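Local coordinates for protein CSE3 (Thermus thermophilus, PDB 2Y8Y) that cuts CRISPR transcripts into crRNAs as an endoribonuclease of the Cas6/Cse3/CasE family and keeps hold of the processed RNA, at residues Q154-V160 with L172-V178; L93-R98 with R183-P189. One frame throughout, in Å; residues are numbered along the deposited sequence.

Interaction 1. Residues Q154-V160 with L172-V178. With nucleotides of chain B.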
loop_
_atom_site.group_PDB
_atom_site.type_symbol
_atom_site.label_atom_id
_atom_site.label_comp_id
_atom_site.label_asym_id
_atom_site.label_seq_id
_atom_site.Cartn_x
_atom_site.Cartn_y
_atom_site.Cartn_z
ATOM N N GLN A 154 -5.292 13.378 -0.031
ATOM C CA GLN A 154 -4.618 13.754 -1.266
ATOM C C GLN A 154 -5.278 12.983 -2.381
ATOM O O GLN A 154 -5.654 11.823 -2.216
ATOM C CB GLN A 154 -3.125 13.388 -1.205
ATOM C CG GLN A 154 -2.341 13.920 -2.410
ATOM C CD GLN A 154 -0.946 13.365 -2.498
ATOM O OE1 GLN A 154 -0.743 12.164 -2.386
ATOM N NE2 GLN A 154 0.032 14.244 -2.692
ATOM N N ASP A 155 -5.444 13.639 -3.516
ATOM C CA ASP A 155 -5.979 12.997 -4.699
ATOM C C ASP A 155 -5.168 13.561 -5.848
ATOM O O ASP A 155 -5.293 14.749 -6.199
ATOM C CB ASP A 155 -7.464 13.315 -4.837
ATOM C CG ASP A 155 -8.163 12.463 -5.870
ATOM O OD1 ASP A 155 -7.517 12.070 -6.853
ATOM O OD2 ASP A 155 -9.377 12.204 -5.695
ATOM N N THR A 156 -4.309 12.721 -6.415
ATOM C CA THR A 156 -3.352 13.194 -7.409
ATOM C C THR A 156 -3.113 12.108 -8.453
ATOM O O THR A 156 -3.857 11.128 -8.516
ATOM C CB THR A 156 -2.043 13.648 -6.736
ATOM O OG1 THR A 156 -1.209 14.320 -7.688
ATOM C CG2 THR A 156 -1.286 12.472 -6.140
ATOM N N PHE A 157 -2.102 12.296 -9.295
ATOM C CA PHE A 157 -1.750 11.286 -10.284
ATOM C C PHE A 157 -0.285 10.901 -10.143
ATOM O O PHE A 157 0.563 11.757 -9.890
ATOM C CB PHE A 157 -2.042 11.789 -11.707
ATOM C CG PHE A 157 -3.509 11.865 -12.026
ATOM C CD1 PHE A 157 -4.239 13.006 -11.743
ATOM C CD2 PHE A 157 -4.165 10.783 -12.585
ATOM C CE1 PHE A 157 -5.593 13.064 -12.027
ATOM C CE2 PHE A 157 -5.514 10.837 -12.870
ATOM C CZ PHE A 157 -6.228 11.980 -12.588
ATOM N N LEU A 158 0.006 9.618 -10.277
ATOM C CA LEU A 158 1.383 9.175 -10.400
ATOM C C LEU A 158 1.732 9.234 -11.872
ATOM O O LEU A 158 0.946 8.800 -12.711
ATOM C CB LEU A 158 1.541 7.735 -9.914
ATOM C CG LEU A 158 1.065 7.408 -8.497
ATOM C CD1 LEU A 158 1.381 5.964 -8.180
ATOM C CD2 LEU A 158 1.717 8.334 -7.498
ATOM N N GLU A 159 2.903 9.773 -12.189
ATOM C CA GLU A 159 3.380 9.785 -13.562
ATOM C C GLU A 159 4.290 8.584 -13.756
ATOM O O GLU A 159 5.398 8.542 -13.223
ATOM C CB GLU A 159 4.134 11.079 -13.856
ATOM C CG GLU A 159 3.391 12.338 -13.422
ATOM C CD GLU A 159 2.091 12.543 -14.176
ATOM O OE1 GLU A 159 2.003 12.097 -15.339
ATOM O OE2 GLU A 159 1.157 13.151 -13.606
ATOM N N VAL A 160 3.819 7.605 -14.514
ATOM C CA VAL A 160 4.545 6.355 -14.656
ATOM C C VAL A 160 5.032 6.138 -16.082
ATOM O O VAL A 160 4.269 6.261 -17.039
ATOM C CB VAL A 160 3.678 5.160 -14.233
ATOM C CG1 VAL A 160 4.513 3.884 -14.226
ATOM C CG2 VAL A 160 3.062 5.410 -12.866
ATOM N N LEU A 172 4.073 7.349 -21.325
ATOM C CA LEU A 172 3.685 7.999 -20.078
ATOM C C LEU A 172 2.241 7.686 -19.709
ATOM O O LEU A 172 1.311 8.062 -20.424
ATOM C CB LEU A 172 3.875 9.513 -20.173
ATOM C CG LEU A 172 3.282 10.336 -19.024
ATOM C CD1 LEU A 172 3.879 9.921 -17.685
ATOM C CD2 LEU A 172 3.483 11.825 -19.264
ATOM N N LEU A 173 2.058 6.998 -18.588
ATOM C CA LEU A 173 0.722 6.712 -18.089
ATOM C C LEU A 173 0.485 7.438 -16.773
ATOM O O LEU A 173 1.382 7.544 -15.936
ATOM C CB LEU A 173 0.517 5.207 -17.908
ATOM C CG LEU A 173 -0.891 4.772 -17.490
ATOM C CD1 LEU A 173 -1.946 5.316 -18.450
ATOM C CD2 LEU A 173 -0.975 3.259 -17.393
ATOM N N GLN A 174 -0.729 7.945 -16.600
ATOM C CA GLN A 174 -1.104 8.608 -15.363
ATOM C C GLN A 174 -2.033 7.719 -14.559
ATOM O O GLN A 174 -3.046 7.246 -15.060
ATOM C CB GLN A 174 -1.767 9.948 -15.654
ATOM C CG GLN A 174 -0.811 10.965 -16.242
ATOM C CD GLN A 174 -1.512 11.981 -17.110
ATOM O OE1 GLN A 174 -2.536 11.686 -17.731
ATOM N NE2 GLN A 174 -0.966 13.187 -17.161
ATOM N N VAL A 175 -1.665 7.486 -13.307
ATOM C CA VAL A 175 -2.419 6.599 -12.433
ATOM C C VAL A 175 -2.955 7.410 -11.272
ATOM O O VAL A 175 -2.189 8.013 -10.530
ATOM C CB VAL A 175 -1.531 5.460 -11.907
ATOM C CG1 VAL A 175 -2.319 4.553 -10.974
ATOM C CG2 VAL A 175 -0.939 4.683 -13.073
ATOM N N GLN A 176 -4.274 7.443 -11.127
ATOM C CA GLN A 176 -4.876 8.210 -10.044
ATOM C C GLN A 176 -4.558 7.597 -8.685
ATOM O O GLN A 176 -4.760 6.399 -8.458
ATOM C CB GLN A 176 -6.389 8.357 -10.258
ATOM C CG GLN A 176 -6.996 9.275 -9.230
ATOM C CD GLN A 176 -8.379 9.739 -9.567
ATOM O OE1 GLN A 176 -9.017 9.249 -10.501
ATOM N NE2 GLN A 176 -8.849 10.712 -8.813
ATOM N N ALA A 177 -4.058 8.430 -7.779
ATOM C CA ALA A 177 -3.643 7.974 -6.463
ATOM C C ALA A 177 -4.417 8.749 -5.411
ATOM O O ALA A 177 -4.280 9.971 -5.295
ATOM C CB ALA A 177 -2.146 8.182 -6.291
ATOM N N VAL A 178 -5.230 8.027 -4.648
ATOM C CA VAL A 178 -6.102 8.617 -3.655
ATOM C C VAL A 178 -5.623 8.151 -2.287
ATOM O O VAL A 178 -5.571 6.936 -2.023
ATOM C CB VAL A 178 -7.553 8.159 -3.887
ATOM C CG1 VAL A 178 -8.482 8.775 -2.854
ATOM C CG2 VAL A 178 -8.003 8.537 -5.274
ATOM P P C B 2 -7.150 2.629 -21.978
ATOM O OP1 C B 2 -7.443 2.264 -23.386
ATOM O OP2 C B 2 -7.578 1.704 -20.901
ATOM O "O5'" C B 2 -5.609 2.970 -21.815
ATOM C "C5'" C B 2 -4.777 3.101 -22.953
ATOM C "C4'" C B 2 -3.559 2.218 -22.858
ATOM O "O4'" C B 2 -2.767 2.585 -21.700
ATOM C "C3'" C B 2 -3.807 0.732 -22.654
ATOM O "O3'" C B 2 -4.199 0.061 -23.833
ATOM C "C2'" C B 2 -2.466 0.271 -22.112
ATOM O "O2'" C B 2 -1.501 0.238 -23.154
ATOM C "C1'" C B 2 -2.124 1.434 -21.185
ATOM N N1 C B 2 -2.605 1.197 -19.807
ATOM C C2 C B 2 -1.815 0.390 -18.988
ATOM O O2 C B 2 -0.767 -0.080 -19.460
ATOM N N3 C B 2 -2.214 0.141 -17.719
ATOM C C4 C B 2 -3.354 0.669 -17.263
ATOM N N4 C B 2 -3.715 0.408 -15.999
ATOM C C5 C B 2 -4.183 1.500 -18.081
ATOM C C6 C B 2 -3.774 1.734 -19.340
HETATM O O HOH W 1 -2.301 10.092 -3.178
#
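Residues 154-160 and 173-178 run as neighbouring antiparallel strands, their short axes 4.3 Å apart at closest and 147° between N-to-C directions, so the strands are twisted away from exact antiparallel. Three hydrogen-bonded pairs, T156 with A177, L158 with V175 and V160 with L173, each give two backbone bonds: T156 N to A177 O is 3.0 Å, L158 N to V175 O 2.7 Å and V160 N to L173 O 2.8 Å. Between them sit the non-hydrogen-bonded pairs F157-Q176 and E159-Q174, with D155-V178 beyond T156; here CA-H...O contacts such as F157 CA to V175 O, 3.3 Å, fill in.

Side chains alternate between two faces. L158 CG lies 4.0 Å from A177 CB, and V160 CG2 4.1 Å from V175 CG2. Loop residues L206 and L208 cover V160, V175 and A177, whose small apolar side chains suit the place, while L158 meets R104 of strand 98-110. The other face carries D155, F157, E159, Q174, Q176 and V178: the F157 ring takes Q176 CG over one of its faces, and D155 forms a salt bridge with K126. A water gives a hydrogen bond to Q154 OE1 (2.7 Å) and a weak one to A177 O (2.9 Å).

Apart from T156, the L158 face is thus apolar; the other is mixed. V160 on the apolar face is close to Y27, inferred to stabilise the transition state. L173 CD2, a methyl 3.4 Å from N3 of C2 in RNA chain B, can offer that base only van der Waals contact.

Interaction 2. Residues L93-R98 with R183-P189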
loop_
_atom_site.group_PDB
_atom_site.type_symbol
_atom_site.label_atom_id
_atom_site.label_comp_id
_atom_site.label_asym_id
_atom_site.label_seq_id
_atom_site.Cartn_x
_atom_site.Cartn_y
_atom_site.Cartn_z
ATOM N N LEU A 93 -5.356 -9.778 14.897
ATOM C CA LEU A 93 -6.626 -9.093 14.661
ATOM C C LEU A 93 -7.748 -9.816 15.384
ATOM O O LEU A 93 -7.812 -11.043 15.370
ATOM C CB LEU A 93 -6.907 -9.015 13.163
ATOM C CG LEU A 93 -5.810 -8.308 12.366
ATOM C CD1 LEU A 93 -6.075 -8.434 10.866
ATOM C CD2 LEU A 93 -5.684 -6.843 12.769
ATOM N N LYS A 94 -8.630 -9.064 16.029
ATOM C CA LYS A 94 -9.729 -9.675 16.767
ATOM C C LYS A 94 -11.065 -9.075 16.340
ATOM O O LYS A 94 -11.131 -7.923 15.935
ATOM C CB LYS A 94 -9.524 -9.504 18.266
ATOM C CG LYS A 94 -8.305 -10.277 18.783
ATOM C CD LYS A 94 -8.225 -10.298 20.293
ATOM C CE LYS A 94 -7.034 -11.128 20.766
ATOM N NZ LYS A 94 -5.732 -10.542 20.331
ATOM N N PRO A 95 -12.145 -9.858 16.411
ATOM C CA PRO A 95 -13.427 -9.297 15.973
ATOM C C PRO A 95 -13.825 -8.066 16.784
ATOM O O PRO A 95 -13.810 -8.095 18.017
ATOM C CB PRO A 95 -14.416 -10.445 16.214
ATOM C CG PRO A 95 -13.558 -11.683 16.252
ATOM C CD PRO A 95 -12.268 -11.251 16.870
ATOM N N GLY A 96 -14.146 -6.981 16.086
ATOM C CA GLY A 96 -14.574 -5.753 16.733
ATOM C C GLY A 96 -13.439 -4.786 17.043
ATOM O O GLY A 96 -13.666 -3.668 17.495
ATOM N N GLN A 97 -12.211 -5.228 16.837
ATOM C CA GLN A 97 -11.059 -4.389 17.136
ATOM C C GLN A 97 -11.070 -3.130 16.282
ATOM O O GLN A 97 -11.230 -3.197 15.070
ATOM C CB GLN A 97 -9.784 -5.172 16.862
ATOM C CG GLN A 97 -8.513 -4.426 17.224
ATOM C CD GLN A 97 -7.290 -5.244 16.931
ATOM O OE1 GLN A 97 -7.353 -6.214 16.183
ATOM N NE2 GLN A 97 -6.158 -4.858 17.519
ATOM N N ARG A 98 -10.879 -1.980 16.923
ATOM C CA ARG A 98 -10.857 -0.706 16.221
ATOM C C ARG A 98 -9.428 -0.285 15.909
ATOM O O ARG A 98 -8.544 -0.342 16.776
ATOM C CB ARG A 98 -11.543 0.356 17.074
ATOM C CG ARG A 98 -13.042 0.143 17.195
ATOM C CD ARG A 98 -13.678 1.163 18.123
ATOM N NE ARG A 98 -15.054 1.459 17.737
ATOM C CZ ARG A 98 -16.115 0.777 18.156
ATOM N NH1 ARG A 98 -15.962 -0.249 18.983
ATOM N NH2 ARG A 98 -17.330 1.124 17.750
ATOM N N ARG A 183 -10.730 5.484 10.334
ATOM C CA ARG A 183 -10.823 4.479 11.390
ATOM C C ARG A 183 -11.743 3.364 10.922
ATOM O O ARG A 183 -12.778 3.594 10.291
ATOM C CB ARG A 183 -11.337 5.097 12.695
ATOM C CG ARG A 183 -10.390 6.104 13.307
ATOM C CD ARG A 183 -10.942 6.679 14.606
ATOM N NE ARG A 183 -11.011 5.692 15.688
ATOM C CZ ARG A 183 -12.129 5.359 16.328
ATOM N NH1 ARG A 183 -13.280 5.926 15.994
ATOM N NH2 ARG A 183 -12.098 4.461 17.300
ATOM N N LEU A 184 -11.342 2.143 11.221
ATOM C CA LEU A 184 -12.108 0.974 10.823
ATOM C C LEU A 184 -12.197 -0.029 11.962
ATOM O O LEU A 184 -11.576 0.142 13.019
ATOM C CB LEU A 184 -11.528 0.341 9.555
ATOM C CG LEU A 184 -10.056 -0.095 9.571
ATOM C CD1 LEU A 184 -9.830 -1.269 10.519
ATOM C CD2 LEU A 184 -9.598 -0.468 8.169
ATOM N N GLU A 185 -12.997 -1.066 11.759
ATOM C CA GLU A 185 -13.021 -2.185 12.692
ATOM C C GLU A 185 -12.792 -3.496 11.956
ATOM O O GLU A 185 -13.114 -3.627 10.765
ATOM C CB GLU A 185 -14.326 -2.229 13.490
ATOM C CG GLU A 185 -15.570 -2.410 12.651
ATOM C CD GLU A 185 -16.816 -2.603 13.503
ATOM O OE1 GLU A 185 -16.694 -3.103 14.641
ATOM O OE2 GLU A 185 -17.916 -2.266 13.027
ATOM N N VAL A 186 -12.237 -4.462 12.676
ATOM C CA VAL A 186 -12.072 -5.822 12.184
ATOM C C VAL A 186 -13.408 -6.546 12.297
ATOM O O VAL A 186 -14.046 -6.539 13.353
ATOM C CB VAL A 186 -11.035 -6.564 13.033
ATOM C CG1 VAL A 186 -10.912 -8.033 12.597
ATOM C CG2 VAL A 186 -9.711 -5.847 12.955
ATOM N N VAL A 187 -13.844 -7.154 11.199
ATOM C CA VAL A 187 -15.090 -7.910 11.205
ATOM C C VAL A 187 -14.795 -9.404 11.216
ATOM O O VAL A 187 -15.292 -10.147 12.071
ATOM C CB VAL A 187 -15.961 -7.504 9.989
ATOM C CG1 VAL A 187 -17.231 -8.352 9.918
ATOM C CG2 VAL A 187 -16.321 -6.046 10.091
ATOM N N ASP A 188 -13.944 -9.830 10.288
ATOM C CA ASP A 188 -13.549 -11.222 10.137
ATOM C C ASP A 188 -12.021 -11.265 10.146
ATOM O O ASP A 188 -11.388 -10.906 9.160
ATOM C CB ASP A 188 -14.101 -11.743 8.804
ATOM C CG ASP A 188 -13.664 -13.164 8.483
ATOM O OD1 ASP A 188 -12.778 -13.705 9.165
ATOM O OD2 ASP A 188 -14.216 -13.734 7.518
ATOM N N PRO A 189 -11.418 -11.683 11.266
ATOM C CA PRO A 189 -9.951 -11.662 11.346
ATOM C C PRO A 189 -9.251 -12.448 10.242
ATOM O O PRO A 189 -8.197 -12.008 9.773
ATOM C CB PRO A 189 -9.665 -12.282 12.716
ATOM C CG PRO A 189 -10.867 -11.913 13.514
ATOM C CD PRO A 189 -12.034 -11.999 12.569
HETATM O O HOH W 2 -16.055 -2.199 17.046
#
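Backbone hydrogen bonds fasten the bend at 93-98 to the end of a strand. G96 N donates to V186 O (2.8 Å) and V186 N to Q97 O (2.9 Å), so V186 is held through both its polar backbone atoms. The bend is a type II turn from K94 to Q97, closed by Q97 N to K94 O at 3.0 Å and braced by Q97 OE1, which accepts from K94 N at 3.1 Å. P95 provides the fixed phi of the second turn position; at the third, G96 has phi 91°, where a CB would jam against the preceding carbonyl. R98 and E185 then form an antiparallel non-hydrogen-bonded pair, with R98 CA 3.4 Å from L184 O.

Apolar packing closes the other end. L93 CD2 meets V186 CG2 at 4.2 Å and L93 CB meets P189 CB at 4.3 Å, while P95 CD lies 3.7 Å from P189 CG.

Among polar groups, a water donates to G96 O (2.8 Å) and E185 OE1 (2.6 Å). The like-charged R98 NE and R183 NH2 are 4.2 Å apart, and R183 also makes a cation-pi contact with W149.

The junction lies where strand 173-186 gives way to helix 189-198, whose N-cap is D188. L93 packs on A192 and L196 of that helix, and V186 reaches L99 as strand 98-110 sets out beside 173-186.

Overall arrangement
Both interactions use the long strand 173-186: interaction 1 takes its beginning, where it pairs with 150-160, and interaction 2 its end, where the bend before strand 98-110 meets it. Their centres are 30 Å apart on opposite sides of the chain's centre, the nearest atoms about 13 Å from each other. In sequence, interaction 1 is nested within the loop that interaction 2 closes, so the order is 93-98, 154-160, 172-178, 183-189. One antiparallel sheet of this ferredoxin-like protein therefore has an RNA-touching hairpin at one end and, at the other, a surface junction about 14 Å from the nucleic acid at its nearest atom.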